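Local atomic coordinates of beta-1,4-mannanase (Cryptopygus antarcticus, PDB entry 4OOU), a protein that hydrolyses internal 1,4-beta-mannosidic linkages in mannans, galactomannans and glucomannans, releasing mainly short manno-oligosaccharides. Residues 46-49 with 50-53; 84-87 with 88-91; 138-141 with 142-145; 150-153 with 154-157; 158-161 with 162-165. One frame throughout, in Å; residues are numbered along the deposited sequence.

In contact 1 the loop after strand 35-43 doubles back in a turn before helix 58-74. Contact 2 closes the bend where strand 79-86 of the TIM barrel ends, and touches contact 1 through Tyr49. Beyond strand 126-133, contact 3 starts the short helix 140-145, whose leading residues lie against the loop of contact 2. Contacts 4 and 5 are successive turns of the next helix, 149-167, reaching back to His85 of contact 2 through Tyr155 and Met163. All five follow in series, none nested or crossing, and together they tie two strand-end loops to a short helix and a long outer helix.

Contact 1 of 5, residues 46-49 with 50-53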
loop_
_atom_site.group_PDB
_atom_site.type_symbol
_atom_site.label_atom_id
_atom_site.label_comp_id
_atom_site.label_asym_id
_atom_site.label_seq_id
_atom_site.Cartn_x
_atom_site.Cartn_y
_atom_site.Cartn_z
ATOM N N TRP A 46 1.535 -9.182 7.881
ATOM C CA TRP A 46 0.802 -10.436 7.903
ATOM C C TRP A 46 0.993 -11.100 9.265
ATOM O O TRP A 46 1.725 -10.613 10.114
ATOM C CB TRP A 46 1.273 -11.337 6.766
ATOM C CG TRP A 46 2.727 -11.611 6.821
ATOM C CD1 TRP A 46 3.348 -12.538 7.606
ATOM C CD2 TRP A 46 3.756 -10.937 6.100
ATOM N NE1 TRP A 46 4.701 -12.497 7.403
ATOM C CE2 TRP A 46 4.985 -11.524 6.479
ATOM C CE3 TRP A 46 3.768 -9.899 5.155
ATOM C CZ2 TRP A 46 6.223 -11.101 5.956
ATOM C CZ3 TRP A 46 5.008 -9.493 4.614
ATOM C CH2 TRP A 46 6.212 -10.105 5.023
ATOM N N ARG A 47 0.284 -12.179 9.493
ATOM C CA ARG A 47 0.558 -13.049 10.628
ATOM C C ARG A 47 1.116 -14.330 10.005
ATOM O O ARG A 47 2.239 -14.737 10.274
ATOM C CB ARG A 47 -0.744 -13.246 11.419
ATOM C CG ARG A 47 -0.820 -14.461 12.325
ATOM C CD ARG A 47 0.262 -14.494 13.384
ATOM N NE ARG A 47 -0.021 -15.342 14.566
ATOM C CZ ARG A 47 -0.734 -16.487 14.612
ATOM N NH1 ARG A 47 -1.319 -17.062 13.543
ATOM N NH2 ARG A 47 -0.869 -17.084 15.786
ATOM N N SER A 48 0.322 -14.898 9.110
ATOM C CA SER A 48 0.750 -15.935 8.199
ATOM C C SER A 48 0.803 -15.459 6.732
ATOM O O SER A 48 -0.223 -15.028 6.171
ATOM C CB SER A 48 -0.190 -17.124 8.323
ATOM O OG SER A 48 -0.209 -17.581 9.649
ATOM N N TYR A 49 1.990 -15.584 6.123
ATOM C CA TYR A 49 2.330 -14.878 4.865
ATOM C C TYR A 49 1.532 -15.326 3.682
ATOM O O TYR A 49 1.861 -16.309 3.066
ATOM C CB TYR A 49 3.835 -15.053 4.572
ATOM C CG TYR A 49 4.377 -14.420 3.289
ATOM C CD1 TYR A 49 4.480 -13.022 3.142
ATOM C CD2 TYR A 49 4.850 -15.223 2.245
ATOM C CE1 TYR A 49 5.005 -12.454 1.973
ATOM C CE2 TYR A 49 5.393 -14.658 1.098
ATOM C CZ TYR A 49 5.463 -13.282 0.945
ATOM O OH TYR A 49 5.990 -12.752 -0.237
ATOM N N GLY A 50 0.465 -14.621 3.362
ATOM C CA GLY A 50 -0.351 -15.008 2.217
ATOM C C GLY A 50 -1.475 -15.965 2.546
ATOM O O GLY A 50 -2.325 -16.195 1.678
ATOM N N SER A 51 -1.490 -16.508 3.781
ATOM C CA SER A 51 -2.609 -17.332 4.299
ATOM C C SER A 51 -3.435 -16.764 5.505
ATOM O O SER A 51 -3.987 -17.529 6.303
ATOM C CB SER A 51 -2.128 -18.746 4.621
ATOM O OG SER A 51 -1.138 -18.753 5.614
ATOM N N ASP A 52 -3.563 -15.442 5.599
ATOM C CA ASP A 52 -4.273 -14.815 6.694
ATOM C C ASP A 52 -5.753 -14.874 6.460
ATOM O O ASP A 52 -6.514 -15.079 7.391
ATOM C CB ASP A 52 -3.903 -13.348 6.825
ATOM C CG ASP A 52 -2.608 -13.125 7.575
ATOM O OD1 ASP A 52 -2.247 -13.951 8.436
ATOM O OD2 ASP A 52 -1.965 -12.087 7.290
ATOM N N PHE A 53 -6.143 -14.633 5.214
ATOM C CA PHE A 53 -7.513 -14.712 4.773
ATOM C C PHE A 53 -7.719 -15.766 3.660
ATOM O O PHE A 53 -6.825 -15.982 2.808
ATOM C CB PHE A 53 -7.894 -13.374 4.200
ATOM C CG PHE A 53 -7.462 -12.210 5.028
ATOM C CD1 PHE A 53 -8.293 -11.703 6.020
ATOM C CD2 PHE A 53 -6.234 -11.597 4.786
ATOM C CE1 PHE A 53 -7.894 -10.618 6.766
ATOM C CE2 PHE A 53 -5.825 -10.505 5.528
ATOM C CZ PHE A 53 -6.660 -10.010 6.519
#
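Ser48 and Ser51 close a type II beta turn, their CA atoms 5.3 Å apart, in the loop that follows strand 35-43 of this TIM barrel. The backbone bond from Ser51 N to Ser48 O measures 3.1 Å. Gly50 takes the third position of the turn at phi 90°, where a CB would run into the carbonyl oxygen of Tyr49. Just past the turn, Asp52 turns its carboxylate back to the incoming chain; with CG beside its own backbone N (chi1 -82°), the group reaches two successive amides. OD1 accepts from Ser48 N at 2.8 Å, on the syn side but out of the carboxylate plane. Arg47 N is shared between both oxygens through their syn lone pairs, and its bond to OD2 is 3.1 Å. Two backbone N-H groups, one of them shared between both oxygens, thus hold the rotation of this buried carboxylate and tie the chain after the turn to the chain before it. The guanidinium of Arg47 leads away instead, its NH1 bonded to Asn61 of helix 58-74, which also takes Ser48 OG. Across the turn, Ser51 OG lies 3.3 Å from Ser48 CB. Tyr49, CG anti to its amide N, lays its ring edge over the indole of Trp46; that indole meets Trp83, a substrate-binding residue, edge-to-face and comes near Trp341, another. The hydroxyl of Tyr49 bonds Glu87 and Asn133, while its CD1 stands 3.5 Å above the centre of the Trp46 ring.

Contact 2 of 5, residues 84-87 with 88-91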
loop_
_atom_site.group_PDB
_atom_site.type_symbol
_atom_site.label_atom_id
_atom_site.label_comp_id
_atom_site.label_asym_id
_atom_site.label_seq_id
_atom_site.Cartn_x
_atom_site.Cartn_y
_atom_site.Cartn_z
ATOM N N VAL A 84 -2.832 -9.273 1.327
ATOM C CA VAL A 84 -3.916 -10.224 1.002
ATOM C C VAL A 84 -3.533 -11.390 0.059
ATOM O O VAL A 84 -3.253 -12.501 0.534
ATOM C CB VAL A 84 -5.194 -9.505 0.486
ATOM C CG1 VAL A 84 -6.381 -10.477 0.500
ATOM C CG2 VAL A 84 -5.506 -8.294 1.354
ATOM N N HIS A 85 -3.563 -11.203 -1.256
ATOM C CA HIS A 85 -3.215 -12.338 -2.111
ATOM C C HIS A 85 -1.736 -12.750 -1.915
ATOM O O HIS A 85 -1.429 -13.950 -1.770
ATOM C CB HIS A 85 -3.480 -12.056 -3.583
ATOM C CG HIS A 85 -4.847 -11.544 -3.853
ATOM N ND1 HIS A 85 -5.940 -11.924 -3.105
ATOM C CD2 HIS A 85 -5.306 -10.682 -4.787
ATOM C CE1 HIS A 85 -7.013 -11.287 -3.546
ATOM N NE2 HIS A 85 -6.655 -10.540 -4.576
ATOM N N VAL A 86 -0.850 -11.755 -1.890
ATOM C CA VAL A 86 0.600 -11.986 -1.706
ATOM C C VAL A 86 1.173 -12.736 -2.913
ATOM O O VAL A 86 1.409 -12.111 -3.945
ATOM C CB VAL A 86 0.927 -12.665 -0.346
ATOM C CG1 VAL A 86 2.423 -12.711 -0.076
ATOM C CG2 VAL A 86 0.233 -11.918 0.791
ATOM N N GLU A 87 1.362 -14.047 -2.815
ATOM C CA GLU A 87 2.001 -14.834 -3.878
ATOM C C GLU A 87 1.087 -15.981 -4.248
ATOM O O GLU A 87 1.541 -17.052 -4.571
ATOM C CB GLU A 87 3.399 -15.383 -3.440
ATOM C CG GLU A 87 4.494 -14.342 -3.331
ATOM C CD GLU A 87 5.886 -14.945 -3.073
ATOM O OE1 GLU A 87 6.384 -14.810 -1.944
ATOM O OE2 GLU A 87 6.519 -15.549 -3.972
ATOM N N GLY A 88 -0.215 -15.765 -4.190
ATOM C CA GLY A 88 -1.183 -16.795 -4.566
ATOM C C GLY A 88 -1.302 -17.986 -3.637
ATOM O O GLY A 88 -1.893 -18.993 -3.998
ATOM N N GLN A 89 -0.740 -17.906 -2.448
ATOM C CA GLN A 89 -0.681 -19.076 -1.596
ATOM C C GLN A 89 -2.048 -19.682 -1.249
ATOM O O GLN A 89 -2.173 -20.918 -1.097
ATOM C CB GLN A 89 0.052 -18.726 -0.308
ATOM C CG GLN A 89 1.520 -18.443 -0.538
ATOM C CD GLN A 89 1.838 -16.975 -0.540
ATOM O OE1 GLN A 89 1.048 -16.150 -1.009
ATOM N NE2 GLN A 89 3.007 -16.630 -0.000
ATOM N N VAL A 90 -3.029 -18.788 -1.097
ATOM C CA VAL A 90 -4.413 -19.106 -0.755
ATOM C C VAL A 90 -5.347 -18.384 -1.713
ATOM O O VAL A 90 -6.296 -18.989 -2.216
ATOM C CB VAL A 90 -4.773 -18.638 0.668
ATOM C CG1 VAL A 90 -6.290 -18.658 0.894
ATOM C CG2 VAL A 90 -4.088 -19.500 1.697
ATOM N N SER A 91 -5.081 -17.102 -1.943
ATOM C CA SER A 91 -5.862 -16.299 -2.874
ATOM C C SER A 91 -5.086 -15.749 -4.046
ATOM O O SER A 91 -3.854 -15.637 -3.975
ATOM C CB SER A 91 -6.394 -15.103 -2.146
ATOM O OG SER A 91 -7.771 -15.260 -2.006
#
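The imidazole of His85 is approached obliquely by Ser91, whose CB lies 3.4 Å from ND1, while Tyr155 meets the ring with its plane about perpendicular and Phe132 at about 55°. The other flat group, the side-chain amide of Gln89, folds back over the bend: a turn at chi2 (102°) brings OE1 to Glu87 N at 2.8 Å, the donor tilted from the carbonyl plane. The same oxygen lies 3.5 Å from Val86 CB, and NE2 rests 3.7 Å from Glu87 CB. This bend ends strand 79-86 of the barrel. Gly88 N returns to His85 O at 3.3 Å, and the positive phi of Gly88 suits a residue without a side chain. Glu87 points its carboxylate out of the bend, where, besides Tyr49, it takes the amide of Asn138 through OE2; Ser91 OG is held by Thr103 O. Chemically, the Glu87 N-H settles which end of the Gln89 amide faces the bend. His85 ND1 is buried without a polar partner, so the polar hold on the ring comes through NE2, bonded to Tyr155 OH, and ring packing probably helps to fix its turn.

Contact 3 of 5, residues 138-141 with 142-145; sequences NNSN and VQNL
Asn138 leads into the short helix 140-145, and Asn138 C lies 3.6 Å from Gln143 NE2. Asn139 follows as the N-cap: its CG stands anti to the amide N (chi1 176°), which carries OD1 over the first turn to accept from Asn141 N at 2.8 Å, a bent and weak capping bond. ND2 of the same amide bonds Glu87 O in the loop after strand 79-86. Val142 crosses this side chain at about a right angle, its CG2 4.0 Å from Asn139 CG. The carbonyl of Asn139 receives Gln143 N at 2.8 Å in a nearly straight bond (169°). The aliphatic part of Gln143 then runs back over that carbonyl, and its extended chain delivers NE2 to Gln137 O, just ahead of the helix. Ser140 O takes Asn144 N at 2.8 Å. Asn141 O has a longer, weak bond from Leu145 N, which finds a shorter one, 2.8 Å, at Val142 O; Leu145 CD1 packs 3.5 Å from Asn141 O. Asn141 and Leu145 both touch Phe94 of strand 93-94. Together these bonds make an N-capped helical start that carries Asn144, a substrate-binding residue, near Lys151, another.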
loop_
_atom_site.group_PDB
_atom_site.type_symbol
_atom_site.label_atom_id
_atom_site.label_comp_id
_atom_site.label_asym_id
_atom_site.label_seq_id
_atom_site.Cartn_x
_atom_site.Cartn_y
_atom_site.Cartn_z
ATOM N N ASN A 138 6.640 -15.417 -6.780
ATOM C CA ASN A 138 7.161 -16.713 -7.205
ATOM C C ASN A 138 6.071 -17.654 -7.682
ATOM O O ASN A 138 6.278 -18.864 -7.724
ATOM C CB ASN A 138 7.921 -17.344 -6.037
ATOM C CG ASN A 138 9.187 -16.580 -5.680
ATOM O OD1 ASN A 138 9.361 -16.099 -4.551
ATOM N ND2 ASN A 138 10.086 -16.487 -6.638
ATOM N N ASN A 139 4.922 -17.092 -8.076
ATOM C CA ASN A 139 3.795 -17.873 -8.516
ATOM C C ASN A 139 3.395 -17.559 -9.968
ATOM O O ASN A 139 2.884 -16.463 -10.261
ATOM C CB ASN A 139 2.614 -17.683 -7.563
ATOM C CG ASN A 139 1.364 -18.419 -8.028
ATOM O OD1 ASN A 139 1.254 -18.820 -9.194
ATOM N ND2 ASN A 139 0.418 -18.589 -7.130
ATOM N N SER A 140 3.611 -18.571 -10.834
ATOM C CA SER A 140 3.364 -18.541 -12.272
ATOM C C SER A 140 2.009 -17.987 -12.637
ATOM O O SER A 140 1.894 -17.162 -13.515
ATOM C CB SER A 140 3.408 -19.961 -12.838
ATOM O OG SER A 140 4.691 -20.530 -12.749
ATOM N N ASN A 141 0.973 -18.491 -11.987
ATOM C CA ASN A 141 -0.381 -18.052 -12.274
ATOM C C ASN A 141 -0.536 -16.543 -12.088
ATOM O O ASN A 141 -1.130 -15.873 -12.941
ATOM C CB ASN A 141 -1.415 -18.814 -11.426
ATOM C CG ASN A 141 -1.723 -20.209 -11.971
ATOM O OD1 ASN A 141 -1.779 -20.447 -13.191
ATOM N ND2 ASN A 141 -1.971 -21.133 -11.054
ATOM N N VAL A 142 0.026 -16.003 -11.007
ATOM C CA VAL A 142 0.048 -14.542 -10.845
ATOM C C VAL A 142 0.930 -13.882 -11.916
ATOM O O VAL A 142 0.535 -12.883 -12.553
ATOM C CB VAL A 142 0.536 -14.102 -9.451
ATOM C CG1 VAL A 142 0.484 -12.569 -9.331
ATOM C CG2 VAL A 142 -0.301 -14.760 -8.366
ATOM N N GLN A 143 2.127 -14.444 -12.114
ATOM C CA GLN A 143 3.037 -13.922 -13.123
ATOM C C GLN A 143 2.312 -13.746 -14.457
ATOM O O GLN A 143 2.470 -12.722 -15.112
ATOM C CB GLN A 143 4.230 -14.832 -13.285
ATOM C CG GLN A 143 5.168 -14.768 -12.104
ATOM C CD GLN A 143 6.187 -15.877 -12.111
ATOM O OE1 GLN A 143 6.477 -16.441 -13.141
ATOM N NE2 GLN A 143 6.727 -16.202 -10.940
ATOM N N ASN A 144 1.487 -14.715 -14.840
ATOM C CA ASN A 144 0.789 -14.623 -16.117
ATOM C C ASN A 144 -0.335 -13.591 -16.131
ATOM O O ASN A 144 -0.800 -13.224 -17.192
ATOM C CB ASN A 144 0.252 -15.992 -16.568
ATOM C CG ASN A 144 1.369 -17.006 -16.879
ATOM O OD1 ASN A 144 1.224 -18.191 -16.562
ATOM N ND2 ASN A 144 2.480 -16.546 -17.494
ATOM N N LEU A 145 -0.767 -13.116 -14.966
ATOM C CA LEU A 145 -1.719 -12.003 -14.927
ATOM C C LEU A 145 -1.131 -10.735 -15.573
ATOM O O LEU A 145 -1.860 -9.931 -16.147
ATOM C CB LEU A 145 -2.176 -11.726 -13.491
ATOM C CG LEU A 145 -3.463 -12.393 -12.979
ATOM C CD1 LEU A 145 -3.805 -13.731 -13.631
ATOM C CD2 LEU A 145 -3.386 -12.541 -11.464
#

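Contact 4 of 5, residues 150-153 with 154-157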
loop_
_atom_site.group_PDB
_atom_site.type_symbol
_atom_site.label_atom_id
_atom_site.label_comp_id
_atom_site.label_asym_id
_atom_site.label_seq_id
_atom_site.Cartn_x
_atom_site.Cartn_y
_atom_site.Cartn_z
ATOM N N SER A 150 -6.834 -12.031 -20.960
ATOM C CA SER A 150 -8.054 -12.805 -20.577
ATOM C C SER A 150 -7.973 -13.322 -19.146
ATOM O O SER A 150 -8.981 -13.336 -18.420
ATOM C CB SER A 150 -8.346 -13.972 -21.548
ATOM O OG SER A 150 -7.270 -14.902 -21.613
ATOM N N LYS A 151 -6.770 -13.738 -18.750
ATOM C CA LYS A 151 -6.558 -14.290 -17.427
ATOM C C LYS A 151 -6.665 -13.201 -16.372
ATOM O O LYS A 151 -7.112 -13.452 -15.252
ATOM C CB LYS A 151 -5.197 -14.999 -17.355
ATOM C CG LYS A 151 -5.085 -16.306 -18.157
ATOM C CD LYS A 151 -3.678 -16.909 -18.097
ATOM C CE LYS A 151 -3.575 -18.245 -18.846
ATOM N NZ LYS A 151 -2.209 -18.846 -18.855
ATOM N N LEU A 152 -6.267 -11.981 -16.725
ATOM C CA LEU A 152 -6.406 -10.828 -15.810
ATOM C C LEU A 152 -7.850 -10.487 -15.557
ATOM O O LEU A 152 -8.249 -10.233 -14.400
ATOM C CB LEU A 152 -5.704 -9.587 -16.367
ATOM C CG LEU A 152 -5.595 -8.335 -15.469
ATOM C CD1 LEU A 152 -5.303 -8.637 -14.008
ATOM C CD2 LEU A 152 -4.503 -7.436 -16.010
ATOM N N ASN A 153 -8.630 -10.485 -16.639
ATOM C CA ASN A 153 -10.053 -10.287 -16.513
ATOM C C ASN A 153 -10.724 -11.384 -15.682
ATOM O O ASN A 153 -11.760 -11.129 -15.059
ATOM C CB ASN A 153 -10.745 -10.165 -17.879
ATOM C CG ASN A 153 -10.505 -8.812 -18.539
ATOM O OD1 ASN A 153 -10.829 -7.753 -17.979
ATOM N ND2 ASN A 153 -9.942 -8.844 -19.746
ATOM N N SER A 154 -10.164 -12.590 -15.654
ATOM C CA SER A 154 -10.776 -13.610 -14.827
ATOM C C SER A 154 -10.548 -13.185 -13.404
ATOM O O SER A 154 -11.462 -13.287 -12.567
ATOM C CB SER A 154 -10.235 -15.018 -15.106
ATOM O OG SER A 154 -8.839 -15.058 -15.039
ATOM N N TYR A 155 -9.345 -12.662 -13.129
ATOM C CA TYR A 155 -9.051 -12.175 -11.770
ATOM C C TYR A 155 -10.052 -11.095 -11.409
ATOM O O TYR A 155 -10.714 -11.156 -10.377
ATOM C CB TYR A 155 -7.632 -11.634 -11.613
ATOM C CG TYR A 155 -7.447 -10.919 -10.280
ATOM C CD1 TYR A 155 -7.523 -11.615 -9.070
ATOM C CD2 TYR A 155 -7.210 -9.543 -10.222
ATOM C CE1 TYR A 155 -7.365 -10.963 -7.846
ATOM C CE2 TYR A 155 -7.072 -8.889 -9.005
ATOM C CZ TYR A 155 -7.140 -9.600 -7.816
ATOM O OH TYR A 155 -6.991 -8.942 -6.607
ATOM N N ILE A 156 -10.171 -10.130 -12.294
ATOM C CA ILE A 156 -11.046 -9.009 -12.068
ATOM C C ILE A 156 -12.466 -9.460 -11.793
ATOM O O ILE A 156 -13.077 -9.037 -10.814
ATOM C CB ILE A 156 -10.980 -8.018 -13.251
ATOM C CG1 ILE A 156 -9.611 -7.306 -13.216
ATOM C CG2 ILE A 156 -12.110 -6.988 -13.169
ATOM C CD1 ILE A 156 -9.169 -6.627 -14.489
ATOM N N ASN A 157 -12.973 -10.355 -12.637
ATOM C CA ASN A 157 -14.413 -10.632 -12.670
ATOM C C ASN A 157 -14.843 -11.591 -11.603
ATOM O O ASN A 157 -15.874 -11.373 -10.929
ATOM C CB ASN A 157 -14.817 -11.090 -14.062
ATOM C CG ASN A 157 -14.610 -9.986 -15.101
ATOM O OD1 ASN A 157 -14.532 -8.798 -14.757
ATOM N ND2 ASN A 157 -14.474 -10.366 -16.364
#
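Lys151 and Ser154 meet where a serine hydroxyl folds onto its own helix. Lys151 O is the busiest acceptor here: Tyr155 N gives it the regular i to i+4 bond at 3.2 Å, Ser154 N adds a weak one, and Ser154 OG is placed near it as well. OG is modelled 2.4 Å from Lys151 O, too short to be reliable; chi1 of 53° puts it between the backbone N and the carbonyl carbon. The same OG has a second partner in Val100 N. Ser150 O receives a weak bond from Ser154 N, at 3.1 Å. Farther along the bonds are firmer: Ile156 N reaches Leu152 O at 2.9 Å, and Asn157 N reaches Asn153 O at 2.8 Å. Ser150 OG and Lys151 N both go to Asp148 OD1, which fixes the beginning of this helix; Ser150, Lys151 and Asp148 all belong to the substrate-binding site. On the apolar side Leu152 CG rests 4.1 Å from Ile156 CD1, and Leu152 CD1 touches Tyr155 CD2 at 4.3 Å. Asn153 lies alongside Ile156, pointing the same way, with Asn153 OD1 4.0 Å from Ile156 CD1. Leu152, Asn153 and Ile156 face helix 215-232 at Trp224, Ile225 and Ala228, Ser154 turns to the loop at Phe99, and Tyr155 points inward to Phe132 on strand 126-133.

Contact 5 of 5, residues 158-161 with 162-165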
loop_
_atom_site.group_PDB
_atom_site.type_symbol
_atom_site.label_atom_id
_atom_site.label_comp_id
_atom_site.label_asym_id
_atom_site.label_seq_id
_atom_site.Cartn_x
_atom_site.Cartn_y
_atom_site.Cartn_z
ATOM N N ASN A 158 -14.008 -12.593 -11.387
ATOM C CA ASN A 158 -14.301 -13.665 -10.458
ATOM C C ASN A 158 -13.770 -13.509 -9.047
ATOM O O ASN A 158 -14.123 -14.298 -8.141
ATOM C CB ASN A 158 -13.752 -14.964 -11.031
ATOM C CG ASN A 158 -14.526 -15.413 -12.234
ATOM O OD1 ASN A 158 -15.724 -15.108 -12.373
ATOM N ND2 ASN A 158 -13.858 -16.124 -13.116
ATOM N N ALA A 159 -12.896 -12.528 -8.845
ATOM C CA ALA A 159 -12.404 -12.255 -7.507
ATOM C C ALA A 159 -12.593 -10.794 -7.180
ATOM O O ALA A 159 -13.322 -10.469 -6.253
ATOM C CB ALA A 159 -10.951 -12.670 -7.384
ATOM N N LEU A 160 -11.989 -9.897 -7.957
ATOM C CA LEU A 160 -11.778 -8.509 -7.472
ATOM C C LEU A 160 -13.038 -7.643 -7.399
ATOM O O LEU A 160 -13.372 -7.132 -6.349
ATOM C CB LEU A 160 -10.684 -7.817 -8.274
ATOM C CG LEU A 160 -10.346 -6.410 -7.785
ATOM C CD1 LEU A 160 -9.634 -6.487 -6.459
ATOM C CD2 LEU A 160 -9.534 -5.669 -8.837
ATOM N N THR A 161 -13.718 -7.475 -8.528
ATOM C CA THR A 161 -15.012 -6.816 -8.543
ATOM C C THR A 161 -15.890 -7.322 -7.358
ATOM O O THR A 161 -16.407 -6.526 -6.567
ATOM C CB THR A 161 -15.679 -6.969 -9.918
ATOM O OG1 THR A 161 -14.853 -6.384 -10.938
ATOM C CG2 THR A 161 -17.008 -6.285 -9.932
ATOM N N PRO A 162 -16.016 -8.645 -7.191
ATOM C CA PRO A 162 -16.829 -9.072 -6.044
ATOM C C PRO A 162 -16.260 -8.672 -4.674
ATOM O O PRO A 162 -17.034 -8.377 -3.738
ATOM C CB PRO A 162 -16.910 -10.601 -6.184
ATOM C CG PRO A 162 -16.211 -10.961 -7.444
ATOM C CD PRO A 162 -15.830 -9.715 -8.186
ATOM N N MET A 163 -14.941 -8.664 -4.548
ATOM C CA MET A 163 -14.311 -8.168 -3.309
ATOM C C MET A 163 -14.602 -6.671 -3.096
ATOM O O MET A 163 -14.952 -6.232 -2.007
ATOM C CB MET A 163 -12.794 -8.373 -3.344
ATOM C CG MET A 163 -12.322 -9.788 -3.127
ATOM S SD MET A 163 -10.509 -9.731 -3.136
ATOM C CE MET A 163 -10.304 -10.347 -4.770
ATOM N N VAL A 164 -14.476 -5.888 -4.160
ATOM C CA VAL A 164 -14.714 -4.466 -4.052
ATOM C C VAL A 164 -16.158 -4.201 -3.671
ATOM O O VAL A 164 -16.434 -3.317 -2.860
ATOM C CB VAL A 164 -14.409 -3.708 -5.365
ATOM C CG1 VAL A 164 -14.521 -2.204 -5.123
ATOM C CG2 VAL A 164 -13.013 -4.058 -5.904
ATOM N N ASN A 165 -17.084 -4.949 -4.262
ATOM C CA ASN A 165 -18.502 -4.620 -4.088
ATOM C C ASN A 165 -18.979 -4.954 -2.691
ATOM O O ASN A 165 -19.828 -4.255 -2.134
ATOM C CB ASN A 165 -19.361 -5.269 -5.172
ATOM C CG ASN A 165 -19.382 -4.441 -6.438
ATOM O OD1 ASN A 165 -19.680 -3.247 -6.379
ATOM N ND2 ASN A 165 -19.023 -5.042 -7.583
#
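Pro162 fits its ring as a knob into the hollow formed by the four residues before it, Asn158 to Thr161, in helix 149-167. Its CG comes 3.2 Å from Ala159 O. Proline has no N-H to return to that turn, and the helix kinks here after a wider pi-type turn at 158-160; the amides of Leu160 and Thr161 probably bond back five residues instead, to Tyr155 O and Ile156 O. Regular bonding resumes at once: Met163 N reaches Ala159 O at 3.0 Å, Val164 N reaches Leu160 O at 2.7 Å, and Asn165 N follows to Thr161 O. Met163 packs beside the proline. Its chain runs out straight and then bends at the sulfur (chi3 -102°), curling CE back to 3.6 Å from the small CB of Ala159, whose backbone carbonyl it also touches. The same methyl also meets Leu160 CD1, at 4.3 Å from CE, and packs against His85. Leu160 and Val164 mesh at an angle, Leu160 CG to Val164 CG2 4.0 Å, with that CG2 pressed onto Leu160 O. On the outer side Thr161 and Asn165 lie parallel, CG2 of the threonine 3.3 Å from ND2 of the asparagine; Asn165 OD1 is bonded to Lys168, and Thr161 OG1 makes a weak bond to Ile156 O. The kinked helix is wedged between two others of the barrel: Leu160, Val164 and Asn165 lean on helix 215-232 at Ile225, Ile229 and Ala232, and Met163 on helix 109-122 at Leu109 and Ile110.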